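Local coordinates for alpha-1,2-mannosidase (Bacteroides thetaiotaomicron, PDB 2WW2), which hydrolyses alpha-mannosidic linkages with inversion of configuration, as a calcium-dependent glycoside hydrolase of family 92 from a human gut symbiont, at the interface of chains A and B. Coordinates in Å, arbitrary orientation; residue numbers count along the deposited sequence, not the author numbering. Chains: chain A/B, Alpha-1,2-mannosidase.

Contact 1: the interface of chains A and B. Residues chain A 57-60; chain B 599, 601, 722.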
# COMPACT_ATOMS: atom_id res chain seq x y z
N THR A 57 -11.10 9.04 -24.97
CA THR A 57 -10.73 10.42 -24.67
C THR A 57 -10.19 11.19 -25.90
O THR A 57 -9.93 12.38 -25.81
CB THR A 57 -9.69 10.50 -23.52
OG1 THR A 57 -8.59 9.64 -23.83
CG2 THR A 57 -10.31 10.07 -22.18
N ASP A 58 -10.00 10.50 -27.03
CA ASP A 58 -9.53 11.19 -28.23
C ASP A 58 -10.73 11.70 -29.02
O ASP A 58 -11.77 11.04 -29.06
CB ASP A 58 -8.58 10.30 -29.05
CG ASP A 58 -7.19 10.17 -28.39
OD1 ASP A 58 -6.80 11.07 -27.62
OD2 ASP A 58 -6.49 9.18 -28.61
N SER A 59 -10.61 12.90 -29.57
CA SER A 59 -11.77 13.56 -30.16
C SER A 59 -11.64 13.77 -31.67
O SER A 59 -12.38 14.58 -32.26
CB SER A 59 -11.98 14.91 -29.47
OG SER A 59 -10.83 15.75 -29.66
N LEU A 60 -10.70 13.07 -32.30
CA LEU A 60 -10.44 13.21 -33.73
C LEU A 60 -10.58 11.84 -34.38
O LEU A 60 -9.92 10.89 -33.97
CB LEU A 60 -9.04 13.76 -33.98
CG LEU A 60 -8.74 15.16 -33.40
CD1 LEU A 60 -7.25 15.49 -33.57
CD2 LEU A 60 -9.60 16.21 -34.09
N GLN B 599 1.16 15.11 -27.36
CA GLN B 599 -0.05 15.42 -26.59
C GLN B 599 0.13 16.49 -25.52
O GLN B 599 -0.07 16.24 -24.34
CB GLN B 599 -0.66 14.15 -25.99
CG GLN B 599 -1.04 13.09 -27.04
CD GLN B 599 -1.87 11.98 -26.45
OE1 GLN B 599 -1.88 11.78 -25.23
NE2 GLN B 599 -2.56 11.24 -27.30
N TRP B 601 -1.63 18.81 -24.49
CA TRP B 601 -2.78 19.12 -23.64
C TRP B 601 -2.71 18.36 -22.32
O TRP B 601 -3.23 18.81 -21.29
CB TRP B 601 -4.12 18.88 -24.36
CG TRP B 601 -4.39 17.46 -24.76
CD1 TRP B 601 -5.06 16.51 -24.03
CD2 TRP B 601 -4.04 16.83 -26.00
NE1 TRP B 601 -5.13 15.33 -24.73
CE2 TRP B 601 -4.50 15.50 -25.94
CE3 TRP B 601 -3.35 17.27 -27.14
CZ2 TRP B 601 -4.32 14.60 -27.00
CZ3 TRP B 601 -3.17 16.36 -28.19
CH2 TRP B 601 -3.65 15.05 -28.11
N GLN B 722 -6.94 19.10 -29.29
CA GLN B 722 -6.14 17.95 -29.70
C GLN B 722 -5.53 18.09 -31.10
O GLN B 722 -4.80 17.20 -31.54
CB GLN B 722 -6.96 16.67 -29.58
CG GLN B 722 -7.43 16.41 -28.14
CD GLN B 722 -8.05 15.03 -27.98
OE1 GLN B 722 -8.21 14.30 -28.96
NE2 GLN B 722 -8.40 14.68 -26.75
O HOH W 1 -4.18 8.69 -27.23

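Contact 2: the interface of chains A and B. Residues chain A 568, 571-572, 575-576, 613; chain B 555-557, 559, 566, 570.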
# COMPACT_ATOMS: atom_id res chain seq x y z
N GLU A 568 -17.76 3.07 3.03
CA GLU A 568 -17.63 3.14 1.57
C GLU A 568 -16.23 3.61 1.18
O GLU A 568 -15.55 2.95 0.40
CB GLU A 568 -18.70 4.07 0.97
N GLU A 571 -13.85 0.90 1.90
CA GLU A 571 -13.88 -0.29 1.06
C GLU A 571 -13.02 -0.11 -0.19
O GLU A 571 -12.42 -1.07 -0.69
CB GLU A 571 -15.32 -0.67 0.69
CG GLU A 571 -15.53 -2.17 0.51
CD GLU A 571 -16.99 -2.53 0.22
OE1 GLU A 571 -17.72 -1.66 -0.30
OE2 GLU A 571 -17.39 -3.68 0.52
N MET A 572 -12.95 1.13 -0.67
CA MET A 572 -12.05 1.49 -1.77
C MET A 572 -10.63 1.01 -1.50
O MET A 572 -9.95 0.49 -2.40
CB MET A 572 -12.01 3.00 -1.95
CG MET A 572 -13.18 3.63 -2.66
SD MET A 572 -12.65 5.26 -3.24
CE MET A 572 -14.20 6.08 -3.56
N LEU A 575 -9.67 -2.60 -2.26
CA LEU A 575 -9.71 -2.81 -3.71
C LEU A 575 -8.49 -2.18 -4.38
O LEU A 575 -7.88 -2.79 -5.27
CB LEU A 575 -11.01 -2.24 -4.29
CG LEU A 575 -12.31 -2.93 -3.87
CD1 LEU A 575 -13.52 -2.03 -4.09
CD2 LEU A 575 -12.47 -4.27 -4.60
N ASN A 576 -8.14 -0.97 -3.95
CA ASN A 576 -6.97 -0.27 -4.48
C ASN A 576 -5.65 -0.93 -4.10
O ASN A 576 -4.69 -0.89 -4.88
CB ASN A 576 -7.00 1.20 -4.05
CG ASN A 576 -8.05 2.00 -4.81
OD1 ASN A 576 -8.42 1.65 -5.94
ND2 ASN A 576 -8.54 3.07 -4.20
N LYS A 613 -20.50 -3.79 -6.67
CA LYS A 613 -19.44 -2.79 -6.47
C LYS A 613 -18.41 -2.65 -7.58
O LYS A 613 -17.80 -1.59 -7.71
CB LYS A 613 -18.77 -3.01 -5.11
CG LYS A 613 -19.66 -2.48 -4.00
CD LYS A 613 -19.47 -3.18 -2.70
CE LYS A 613 -20.30 -2.41 -1.64
NZ LYS A 613 -20.16 -3.02 -0.32
N ASN B 555 -9.21 5.47 -8.87
CA ASN B 555 -10.39 4.68 -9.16
C ASN B 555 -11.40 4.76 -8.01
O ASN B 555 -11.08 4.40 -6.87
CB ASN B 555 -9.99 3.23 -9.40
CG ASN B 555 -11.13 2.39 -9.94
OD1 ASN B 555 -12.28 2.84 -10.01
ND2 ASN B 555 -10.81 1.15 -10.32
N THR B 556 -12.61 5.21 -8.32
CA THR B 556 -13.64 5.34 -7.29
C THR B 556 -14.78 4.33 -7.44
O THR B 556 -15.79 4.42 -6.72
CB THR B 556 -14.25 6.78 -7.26
OG1 THR B 556 -14.81 7.11 -8.54
CG2 THR B 556 -13.17 7.81 -6.88
N TYR B 557 -14.62 3.39 -8.37
CA TYR B 557 -15.60 2.32 -8.59
C TYR B 557 -17.01 2.89 -8.75
O TYR B 557 -17.22 3.76 -9.59
CB TYR B 557 -15.49 1.27 -7.48
CG TYR B 557 -14.06 0.80 -7.32
CD1 TYR B 557 -13.60 -0.31 -8.00
CD2 TYR B 557 -13.16 1.51 -6.53
CE1 TYR B 557 -12.29 -0.73 -7.88
CE2 TYR B 557 -11.84 1.10 -6.40
CZ TYR B 557 -11.40 -0.01 -7.09
OH TYR B 557 -10.09 -0.42 -6.96
N TYR B 559 -18.57 4.37 -6.07
CA TYR B 559 -18.74 5.21 -4.89
C TYR B 559 -19.02 6.67 -5.22
O TYR B 559 -19.38 7.46 -4.35
CB TYR B 559 -17.55 5.05 -3.93
CG TYR B 559 -17.34 3.61 -3.51
CD1 TYR B 559 -18.23 2.98 -2.64
CD2 TYR B 559 -16.28 2.86 -4.01
CE1 TYR B 559 -18.05 1.65 -2.26
CE2 TYR B 559 -16.09 1.54 -3.64
CZ TYR B 559 -16.98 0.94 -2.77
OH TYR B 559 -16.78 -0.39 -2.42
N ILE B 566 -16.05 12.76 -3.68
CA ILE B 566 -15.42 11.59 -3.11
C ILE B 566 -14.20 11.32 -3.98
O ILE B 566 -13.26 10.63 -3.58
CB ILE B 566 -16.38 10.40 -3.15
CG1 ILE B 566 -15.78 9.19 -2.43
CG2 ILE B 566 -16.72 10.07 -4.60
CD1 ILE B 566 -16.80 8.16 -2.00
N ALA B 570 -10.48 10.62 -2.73
CA ALA B 570 -9.80 9.49 -3.34
C ALA B 570 -8.44 9.90 -3.90
O ALA B 570 -7.53 9.07 -3.99
CB ALA B 570 -10.66 8.89 -4.43
O HOH W 2 -9.63 -3.02 -8.05

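Contact 1: the interface of chains A and B
The amide of B:Gln722 meets a short run of chain A backbone, A:Thr57 to A:Ser59, while the stem of the same side chain rests on the indole of B:Trp601. CG of B:Gln722 sits over the centre of one indole face, and CB of B:Gln599 covers the opposite face nearer the rim, so the ring is sandwiched between two aliphatic stems of its own chain. The stem of B:Gln722 runs extended beyond CG (chi2 -171°), which carries the amide away from the indole face to chain A. There both ends of the amide are used. NE2 of B:Gln722 donates to the carbonyl O of A:Thr57 at 2.9 Å, a bond lying close to the amide plane. OE1 of B:Gln722 accepts from the backbone N of A:Ser59 at 2.8 Å, this donor standing 37° above the carbonyl plane of the amide. The hydroxyl OG of A:Ser59 adds a weak bond to OE1 of B:Gln722 at 3.1 Å. With donor and acceptor both engaged, rotation of the amide is probably fixed. The carboxylate of A:Asp58 stands nearly perpendicular to this amide, and its OD2 reaches water 1 at 2.7 Å, which also bonds NE2 of B:Gln599. At the other flank, CD1 of A:Leu60 packs against the backbone O of B:Gln722 at 3.6 Å. On chain A the site is a loop running into strand 60-61 within the N-terminal domain; on chain B it joins the loop residue B:Gln722 to the start of helix 600-613.

Contact 2: the interface of chains A and B
Helix 565-577 of chain A, joined by A:Lys613 at the end of helix 600-613, meets the loop 555-559 of chain B and one side of B helix 566-577. Two tyrosines of the loop carry the contact. B:Tyr559 lies beneath the chain A helix, with the backbone O of A:Glu568 over the centre of one ring face, 3.8 Å above it. The phenol OH of B:Tyr559 gives a hydrogen bond of 2.6 Å to the carboxylate oxygen OE1 of A:Glu571, arriving from above the carboxylate plane. OE1 of A:Glu571 also turns its syn lone pair to NZ of A:Lys613, 2.8 Å away in a salt bridge within chain A, so OE1 is gripped by two donors, and the neighbouring ammonium would probably stabilise the negative charge of the carboxylate. A:Met572 runs antiparallel to the tyrosine, its CG over the rim of the same face, 3.5 Å from CD2 of B:Tyr559. With CG anti to the carbonyl carbon (chi1 -78°) and the chain extended beyond it, CE sits in a corner against CB of B:Tyr559, CG1 of B:Ile566 and CB of B:Thr556. A phenylalanine in place of B:Tyr559 would probably leave OE1 of A:Glu571 without its donor from chain B, held by A:Lys613 of its own chain alone among the donors described. Further along the helix, CD1 of A:Leu575 lies over the centre of the B:Tyr557 ring, with ND2 of B:Asn555 on the opposite face. The phenol OH of B:Tyr557 donates to OD1 of A:Asn576 at 2.9 Å, from 43° above the amide carbonyl plane, and also bonds water 2. Both sides belong to the catalytic domain, a surface helix of chain A resting on a loop and the helix that follows it in chain B.

About 27 Å separates the C-alpha centres of contact 1 and contact 2, which are patches of one interface between two copies of the protein. They have no residue in common, but helix 600-613 takes part in both from different chains: its start in chain B at contact 1, its end in chain A at contact 2. Helix 565-577 of chain A meets its counterpart, 566-577 of chain B, through A:Met572 at contact 2, whereas contact 1 pairs unlike segments. The association is not an exact two-fold, and the protein is a monomer, so the interface may well reflect crystal packing.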